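Local coordinates for branched-chain-amino-acid aminotransferase (Deinococcus radiodurans, PDB 3UZO), which probably catalyses the pyridoxal-phosphate-dependent transfer of an amino group between leucine, isoleucine or valine and 2-oxoglutarate, at residues Q73-G78 against L108-L113; S188-A193 against L211-E216. All blocks are in the same frame, centred on the assembly; numbering follows the deposited sequence.

Interaction 1 of 2, residues Q73-G78 against L108-L113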
ATOM      1  N   GLN A  73       5.111  -2.682   3.397  1.00  9.67           N
ATOM      2  CA  GLN A  73       5.088  -3.977   4.076  1.00 10.54           C
ATOM      3  C   GLN A  73       4.632  -3.721   5.503  1.00  8.80           C
ATOM      4  O   GLN A  73       5.435  -3.519   6.415  1.00 10.98           O
ATOM      5  CB  GLN A  73       6.462  -4.639   4.057  1.00 14.19           C
ATOM      6  CG  GLN A  73       6.446  -6.026   4.685  1.00 16.81           C
ATOM      7  CD  GLN A  73       7.705  -6.814   4.399  1.00 18.49           C
ATOM      8  OE1 GLN A  73       8.822  -6.324   4.603  1.00 17.78           O
ATOM      9  NE2 GLN A  73       7.533  -8.050   3.922  1.00 14.21           N
ATOM     10  N   GLN A  74       3.320  -3.736   5.675  1.00 10.55           N
ATOM     11  CA  GLN A  74       2.704  -3.438   6.955  1.00 12.16           C
ATOM     12  C   GLN A  74       1.284  -3.994   6.932  1.00 10.85           C
ATOM     13  O   GLN A  74       0.668  -4.086   5.874  1.00 11.70           O
ATOM     14  CB  GLN A  74       2.640  -1.919   7.101  1.00  8.26           C
ATOM     15  CG  GLN A  74       1.786  -1.285   5.980  1.00  9.98           C
ATOM     16  CD  GLN A  74       1.839   0.237   5.945  1.00 10.96           C
ATOM     17  OE1 GLN A  74       0.799   0.900   5.907  1.00 10.68           O
ATOM     18  NE2 GLN A  74       3.049   0.794   5.943  1.00  9.35           N
ATOM     19  N   CYS A  75       0.766  -4.361   8.096  1.00  9.47           N
ATOM     20  CA  CYS A  75      -0.597  -4.853   8.185  1.00  7.05           C
ATOM     21  C   CYS A  75      -1.053  -4.560   9.597  1.00  9.22           C
ATOM     22  O   CYS A  75      -0.230  -4.340  10.490  1.00  9.39           O
ATOM     23  CB  CYS A  75      -0.673  -6.355   7.879  1.00 11.63           C
ATOM     24  SG  CYS A  75      -0.058  -7.462   9.172  1.00 15.78           S
ATOM     25  N   PHE A  76      -2.357  -4.547   9.813  1.00 10.54           N
ATOM     26  CA  PHE A  76      -2.848  -4.248  11.143  1.00 11.19           C
ATOM     27  C   PHE A  76      -4.203  -4.853  11.417  1.00  9.24           C
ATOM     28  O   PHE A  76      -4.868  -5.380  10.524  1.00  9.40           O
ATOM     29  CB  PHE A  76      -2.909  -2.727  11.345  1.00 10.33           C
ATOM     30  CG  PHE A  76      -4.018  -2.047  10.573  1.00 12.66           C
ATOM     31  CD1 PHE A  76      -5.223  -1.736  11.192  1.00 13.79           C
ATOM     32  CD2 PHE A  76      -3.848  -1.714   9.237  1.00 13.95           C
ATOM     33  CE1 PHE A  76      -6.248  -1.095  10.486  1.00 16.64           C
ATOM     34  CE2 PHE A  76      -4.870  -1.073   8.518  1.00 14.52           C
ATOM     35  CZ  PHE A  76      -6.063  -0.765   9.141  1.00 13.91           C
ATOM     36  N   GLU A  77      -4.592  -4.791  12.680  1.00 10.34           N
ATOM     37  CA  GLU A  77      -5.874  -5.299  13.110  1.00  9.20           C
ATOM     38  C   GLU A  77      -6.572  -4.229  13.925  1.00 10.31           C
ATOM     39  O   GLU A  77      -5.994  -3.180  14.228  1.00  9.91           O
ATOM     40  CB  GLU A  77      -5.703  -6.556  13.960  1.00  8.41           C
ATOM     41  CG  GLU A  77      -5.717  -7.845  13.152  1.00  9.95           C
ATOM     42  CD  GLU A  77      -6.998  -8.015  12.356  1.00  8.52           C
ATOM     43  OE1 GLU A  77      -8.073  -7.661  12.874  1.00  7.62           O
ATOM     44  OE2 GLU A  77      -6.930  -8.517  11.213  1.00 13.88           O
ATOM     45  N   GLY A  78      -7.819  -4.506  14.277  1.00  9.97           N
ATOM     46  CA  GLY A  78      -8.597  -3.575  15.064  1.00 10.30           C
ATOM     47  C   GLY A  78      -9.640  -4.354  15.832  1.00 10.32           C
ATOM     48  O   GLY A  78     -10.422  -5.085  15.235  1.00 12.10           O
ATOM     49  N   LEU A 108       1.939 -10.671   2.689  1.00  7.30           N
ATOM     50  CA  LEU A 108       3.048  -9.752   2.470  1.00  8.39           C
ATOM     51  C   LEU A 108       4.403 -10.341   2.870  1.00  9.23           C
ATOM     52  O   LEU A 108       5.378  -9.610   3.054  1.00  8.75           O
ATOM     53  CB  LEU A 108       2.810  -8.449   3.228  1.00 13.17           C
ATOM     54  CG  LEU A 108       1.586  -7.637   2.789  1.00 10.40           C
ATOM     55  CD1 LEU A 108       1.667  -6.244   3.405  1.00 13.28           C
ATOM     56  CD2 LEU A 108       1.545  -7.531   1.275  1.00 12.28           C
ATOM     57  N   LEU A 109       4.451 -11.664   3.000  1.00 13.48           N
ATOM     58  CA  LEU A 109       5.676 -12.367   3.372  1.00 15.04           C
ATOM     59  C   LEU A 109       6.248 -11.922   4.715  1.00 14.38           C
ATOM     60  O   LEU A 109       7.465 -11.858   4.892  1.00 14.44           O
ATOM     61  CB  LEU A 109       6.732 -12.201   2.273  1.00 25.42           C
ATOM     62  CG  LEU A 109       6.587 -13.076   1.017  1.00 29.13           C
ATOM     63  CD1 LEU A 109       5.139 -13.144   0.561  1.00 29.97           C
ATOM     64  CD2 LEU A 109       7.477 -12.516  -0.084  1.00 28.70           C
ATOM     65  N   MET A 110       5.371 -11.611   5.660  1.00 12.50           N
ATOM     66  CA  MET A 110       5.813 -11.206   6.991  1.00 10.50           C
ATOM     67  C   MET A 110       5.581 -12.383   7.934  1.00 13.03           C
ATOM     68  O   MET A 110       4.663 -13.174   7.724  1.00  9.15           O
ATOM     69  CB  MET A 110       5.028  -9.981   7.486  1.00 11.41           C
ATOM     70  CG  MET A 110       5.156  -8.764   6.577  1.00 11.19           C
ATOM     71  SD  MET A 110       4.674  -7.203   7.343  1.00 18.43           S
ATOM     72  CE  MET A 110       2.893  -7.309   7.220  1.00 15.36           C
ATOM     73  N   PRO A 111       6.416 -12.517   8.976  1.00 15.69           N
ATOM     74  CA  PRO A 111       6.299 -13.607   9.954  1.00 17.46           C
ATOM     75  C   PRO A 111       4.961 -13.573  10.689  1.00 18.78           C
ATOM     76  O   PRO A 111       4.474 -12.506  11.062  1.00 19.51           O
ATOM     77  CB  PRO A 111       7.491 -13.371  10.881  1.00 24.03           C
ATOM     78  CG  PRO A 111       7.689 -11.876  10.810  1.00 23.38           C
ATOM     79  CD  PRO A 111       7.515 -11.605   9.333  1.00 21.36           C
ATOM     80  N   GLU A 112       4.372 -14.748  10.886  1.00 15.07           N
ATOM     81  CA  GLU A 112       3.079 -14.859  11.551  1.00 16.53           C
ATOM     82  C   GLU A 112       3.143 -14.838  13.075  1.00 15.77           C
ATOM     83  O   GLU A 112       4.157 -15.208  13.678  1.00 14.70           O
ATOM     84  CB  GLU A 112       2.389 -16.149  11.108  1.00 20.81           C
ATOM     85  CG  GLU A 112       2.172 -16.257   9.610  1.00 24.44           C
ATOM     86  CD  GLU A 112       1.967 -17.693   9.161  1.00 28.12           C
ATOM     87  OE1 GLU A 112       1.018 -18.345   9.645  1.00 30.32           O
ATOM     88  OE2 GLU A 112       2.762 -18.172   8.330  1.00 31.37           O
ATOM     89  N   LEU A 113       2.044 -14.409  13.690  1.00 14.16           N
ATOM     90  CA  LEU A 113       1.932 -14.370  15.144  1.00 12.94           C
ATOM     91  C   LEU A 113       0.839 -15.341  15.578  1.00 12.15           C
ATOM     92  O   LEU A 113      -0.262 -15.336  15.030  1.00 10.92           O
ATOM     93  CB  LEU A 113       1.583 -12.964  15.615  1.00 20.07           C
ATOM     94  CG  LEU A 113       2.739 -11.970  15.549  1.00 22.15           C
ATOM     95  CD1 LEU A 113       2.176 -10.584  15.554  1.00 25.45           C
ATOM     96  CD2 LEU A 113       3.695 -12.182  16.719  1.00 21.98           C
TER

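Interaction 2 of 2, residues S188-A193 against L211-E216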
ATOM      1  N   SER A 188     -17.862   5.418  -6.557  1.00 17.40           N
ATOM      2  CA  SER A 188     -16.658   6.062  -7.062  1.00 16.78           C
ATOM      3  C   SER A 188     -16.055   5.295  -8.232  1.00 17.75           C
ATOM      4  O   SER A 188     -16.196   4.072  -8.328  1.00 14.68           O
ATOM      5  CB  SER A 188     -15.606   6.173  -5.954  1.00 23.39           C
ATOM      6  OG  SER A 188     -14.422   6.770  -6.450  1.00 22.85           O
ATOM      7  N   ASP A 189     -15.395   6.029  -9.124  1.00 14.99           N
ATOM      8  CA  ASP A 189     -14.725   5.432 -10.276  1.00 17.43           C
ATOM      9  C   ASP A 189     -13.416   4.798  -9.814  1.00 15.01           C
ATOM     10  O   ASP A 189     -12.874   3.914 -10.480  1.00 14.35           O
ATOM     11  CB  ASP A 189     -14.410   6.499 -11.330  1.00 25.10           C
ATOM     12  CG  ASP A 189     -15.635   6.920 -12.127  1.00 29.32           C
ATOM     13  OD1 ASP A 189     -15.533   7.911 -12.882  1.00 32.34           O
ATOM     14  OD2 ASP A 189     -16.689   6.258 -12.008  1.00 31.73           O
ATOM     15  N   TYR A 190     -12.907   5.261  -8.674  1.00 14.17           N
ATOM     16  CA  TYR A 190     -11.648   4.741  -8.139  1.00 14.96           C
ATOM     17  C   TYR A 190     -11.796   3.364  -7.506  1.00 14.85           C
ATOM     18  O   TYR A 190     -12.893   2.965  -7.104  1.00 13.27           O
ATOM     19  CB  TYR A 190     -11.072   5.698  -7.090  1.00 16.02           C
ATOM     20  CG  TYR A 190     -10.556   7.000  -7.637  1.00 18.60           C
ATOM     21  CD1 TYR A 190     -11.282   8.184  -7.484  1.00 18.59           C
ATOM     22  CD2 TYR A 190      -9.328   7.061  -8.290  1.00 19.29           C
ATOM     23  CE1 TYR A 190     -10.797   9.396  -7.965  1.00 18.65           C
ATOM     24  CE2 TYR A 190      -8.829   8.271  -8.777  1.00 23.08           C
ATOM     25  CZ  TYR A 190      -9.569   9.434  -8.610  1.00 22.66           C
ATOM     26  OH  TYR A 190      -9.074  10.634  -9.077  1.00 22.63           O
ATOM     27  N   ASP A 191     -10.677   2.650  -7.418  1.00 15.25           N
ATOM     28  CA  ASP A 191     -10.633   1.324  -6.815  1.00 14.71           C
ATOM     29  C   ASP A 191      -9.669   1.375  -5.631  1.00 15.49           C
ATOM     30  O   ASP A 191      -8.618   2.014  -5.698  1.00 15.20           O
ATOM     31  CB  ASP A 191     -10.104   0.275  -7.797  1.00 17.64           C
ATOM     32  CG  ASP A 191     -10.947   0.158  -9.055  1.00 19.44           C
ATOM     33  OD1 ASP A 191     -12.168  -0.076  -8.944  1.00 16.98           O
ATOM     34  OD2 ASP A 191     -10.373   0.290 -10.160  1.00 22.13           O
ATOM     35  N   ARG A 192     -10.030   0.707  -4.547  1.00 11.62           N
ATOM     36  CA  ARG A 192      -9.155   0.657  -3.381  1.00 12.12           C
ATOM     37  C   ARG A 192      -8.372  -0.645  -3.480  1.00 10.66           C
ATOM     38  O   ARG A 192      -7.334  -0.806  -2.839  1.00 11.75           O
ATOM     39  CB  ARG A 192      -9.970   0.670  -2.081  1.00 21.16           C
ATOM     40  CG  ARG A 192     -10.889  -0.537  -1.907  1.00 24.19           C
ATOM     41  CD  ARG A 192     -11.695  -0.484  -0.609  1.00 27.49           C
ATOM     42  NE  ARG A 192     -10.966  -0.985   0.560  1.00 32.14           N
ATOM     43  CZ  ARG A 192      -9.984  -0.334   1.174  1.00 28.64           C
ATOM     44  NH1 ARG A 192      -9.607   0.856   0.735  1.00 30.74           N
ATOM     45  NH2 ARG A 192      -9.380  -0.873   2.229  1.00 29.63           N
ATOM     46  N   ALA A 193      -8.871  -1.572  -4.292  1.00 14.24           N
ATOM     47  CA  ALA A 193      -8.210  -2.865  -4.447  1.00 14.33           C
ATOM     48  C   ALA A 193      -8.395  -3.467  -5.836  1.00 15.60           C
ATOM     49  O   ALA A 193      -9.368  -3.169  -6.527  1.00 14.07           O
ATOM     50  CB  ALA A 193      -8.726  -3.834  -3.392  1.00 17.30           C
ATOM     51  N   LEU A 211      -7.759   6.898   0.189  1.00 12.16           N
ATOM     52  CA  LEU A 211      -7.650   8.274   0.667  1.00 14.16           C
ATOM     53  C   LEU A 211      -8.301   9.334  -0.234  1.00 14.32           C
ATOM     54  O   LEU A 211      -9.165  10.081   0.213  1.00 12.89           O
ATOM     55  CB  LEU A 211      -6.179   8.620   0.890  1.00 15.35           C
ATOM     56  CG  LEU A 211      -5.603   8.733   2.309  1.00 18.19           C
ATOM     57  CD1 LEU A 211      -6.446   8.003   3.344  1.00 17.66           C
ATOM     58  CD2 LEU A 211      -4.183   8.192   2.284  1.00 15.70           C
ATOM     59  N   LEU A 212      -7.885   9.402  -1.495  1.00 16.54           N
ATOM     60  CA  LEU A 212      -8.434  10.400  -2.409  1.00 17.13           C
ATOM     61  C   LEU A 212      -9.947  10.256  -2.586  1.00 16.70           C
ATOM     62  O   LEU A 212     -10.693  11.202  -2.350  1.00 17.01           O
ATOM     63  CB  LEU A 212      -7.719  10.332  -3.772  1.00 19.02           C
ATOM     64  CG  LEU A 212      -8.110  11.325  -4.883  1.00 18.74           C
ATOM     65  CD1 LEU A 212      -9.457  10.955  -5.464  1.00 22.66           C
ATOM     66  CD2 LEU A 212      -8.141  12.740  -4.336  1.00 20.99           C
ATOM     67  N   PRO A 213     -10.423   9.072  -3.002  1.00 11.54           N
ATOM     68  CA  PRO A 213     -11.874   8.935  -3.171  1.00 11.02           C
ATOM     69  C   PRO A 213     -12.656   9.163  -1.874  1.00 10.70           C
ATOM     70  O   PRO A 213     -13.755   9.707  -1.894  1.00  6.52           O
ATOM     71  CB  PRO A 213     -12.032   7.519  -3.735  1.00 17.16           C
ATOM     72  CG  PRO A 213     -10.809   6.804  -3.259  1.00 17.27           C
ATOM     73  CD  PRO A 213      -9.723   7.836  -3.383  1.00 18.99           C
ATOM     74  N   GLY A 214     -12.081   8.764  -0.744  1.00 14.83           N
ATOM     75  CA  GLY A 214     -12.765   8.964   0.522  1.00 15.84           C
ATOM     76  C   GLY A 214     -12.896  10.448   0.809  1.00 17.20           C
ATOM     77  O   GLY A 214     -13.911  10.918   1.335  1.00 17.80           O
ATOM     78  N   TYR A 215     -11.853  11.190   0.457  1.00 14.22           N
ATOM     79  CA  TYR A 215     -11.834  12.633   0.654  1.00 17.29           C
ATOM     80  C   TYR A 215     -12.896  13.284  -0.233  1.00 17.36           C
ATOM     81  O   TYR A 215     -13.678  14.114   0.232  1.00 18.09           O
ATOM     82  CB  TYR A 215     -10.452  13.188   0.309  1.00 30.82           C
ATOM     83  CG  TYR A 215     -10.369  14.693   0.370  1.00 35.21           C
ATOM     84  CD1 TYR A 215     -10.508  15.371   1.579  1.00 36.24           C
ATOM     85  CD2 TYR A 215     -10.159  15.442  -0.787  1.00 37.36           C
ATOM     86  CE1 TYR A 215     -10.440  16.762   1.635  1.00 39.16           C
ATOM     87  CE2 TYR A 215     -10.089  16.831  -0.745  1.00 38.75           C
ATOM     88  CZ  TYR A 215     -10.232  17.485   0.468  1.00 39.26           C
ATOM     89  OH  TYR A 215     -10.169  18.859   0.511  1.00 41.92           O
ATOM     90  N   GLU A 216     -12.921  12.906  -1.508  1.00 18.64           N
ATOM     91  CA  GLU A 216     -13.898  13.454  -2.440  1.00 19.28           C
ATOM     92  C   GLU A 216     -15.330  13.212  -1.962  1.00 18.67           C
ATOM     93  O   GLU A 216     -16.211  14.034  -2.183  1.00 18.99           O
ATOM     94  CB  GLU A 216     -13.705  12.847  -3.830  1.00 23.25           C
ATOM     95  CG  GLU A 216     -12.488  13.391  -4.556  1.00 25.37           C
ATOM     96  CD  GLU A 216     -12.293  12.776  -5.930  1.00 29.55           C
ATOM     97  OE1 GLU A 216     -11.425  13.274  -6.678  1.00 31.07           O
ATOM     98  OE2 GLU A 216     -12.997  11.794  -6.259  1.00 30.07           O
TER
HETATM   99  O   HOH W   1     -14.739   9.247  -5.409  1.00 30.34           O

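Interaction 1 of 2, residues Q73-G78 against L108-L113
The Schellman motif that ends helix 94-107, with Leu109 at positive phi as its C-prime residue, packs here on the start of strand 74-83, in the antiparallel sheet of a class-IV aminotransferase. The same strand carries Phe76 of the glutamate pocket. Gln73 makes the polar link. Its CG lies anti to the backbone N (chi1 -177°) and the chain runs on extended, carrying the amide to the helix end. There NE2 of Gln73 donates to Leu108 O at 2.8 Å, nearly along the C=O axis, with the acceptor lying in the plane of the Gln73 amide. NE2 also bonds Thr159 OG1, while OE1 meets Thr67 OG1 and Ala160 N, so partners at both atoms fix the rotation of this buried group. The Met110 side chain runs antiparallel alongside that of Gln73, its SD 3.4 Å from Gln73 CG, and Phe163 of strand 162-172 packs against both side chains. Leu108 CD1 sits 3.4 Å from Gln74 O, a buried carbonyl with no hydrogen-bonding partner. The bend in the Met110 chain at chi3 (-79°) turns its methyl onto the strand, CE resting 3.7 Å from Gln74 C and 3.5 Å from Cys75 SG.

Interaction 2 of 2, residues S188-A193 against L211-E216
A largely apolar surface contact, helped by one water, joins Tyr190, in the loop that follows strand 183-186, to Leu212, Pro213 and Glu216 of helix 204-219. The helix is kinked at residues 212 and 213, where the backbone N atoms make no bond to the turn before; Pro213, which has no N-H, turns its ring to the loop. Tyr190 CB and CD1 each lie 3.9 Å from Pro213 CB, the two side chains meeting at a slant. Further out on the tyrosine, Leu212 CD1 comes tightly against Tyr190 CE1, at 3.2 Å. Glu216 reaches the edge of the phenol ring, OE2 lying near its plane and 3.7 Å from Tyr190 CE1, while the carboxylate plane is turned 57° from the ring. The same OE2 accepts a bond from a water 3.2 Å away that also bonds Ser188 OG at 2.7 Å. Ser188 OG also accepts from Tyr190 N at 3.1 Å, the bond of an ST turn within the loop. Two residues beyond Tyr190, Arg192 touches the cofactor and makes a cation-pi contact with Tyr207. Arg107, at the end of helix 94-107 of the second subunit, packs on Tyr190.

In the fold
Interaction 1 is a buried contact between the antiparallel sheet and the end of helix 94-107, whereas interaction 2 lies at the surface, between a loop leaving the mixed sheet and helix 204-219. Their chemistry follows: a direct amide-to-carbonyl bond and sulfur packing in the first, a tyrosine ring and a water bridge in the second. Within one chain their centres are 24 Å apart and they do not touch. The dimer brings them together instead, since Leu108 and Leu109 of one subunit pack on Leu211 and Leu212 of the other. Each also carries a pocket residue, Phe76 for glutamate and Arg192 for the cofactor.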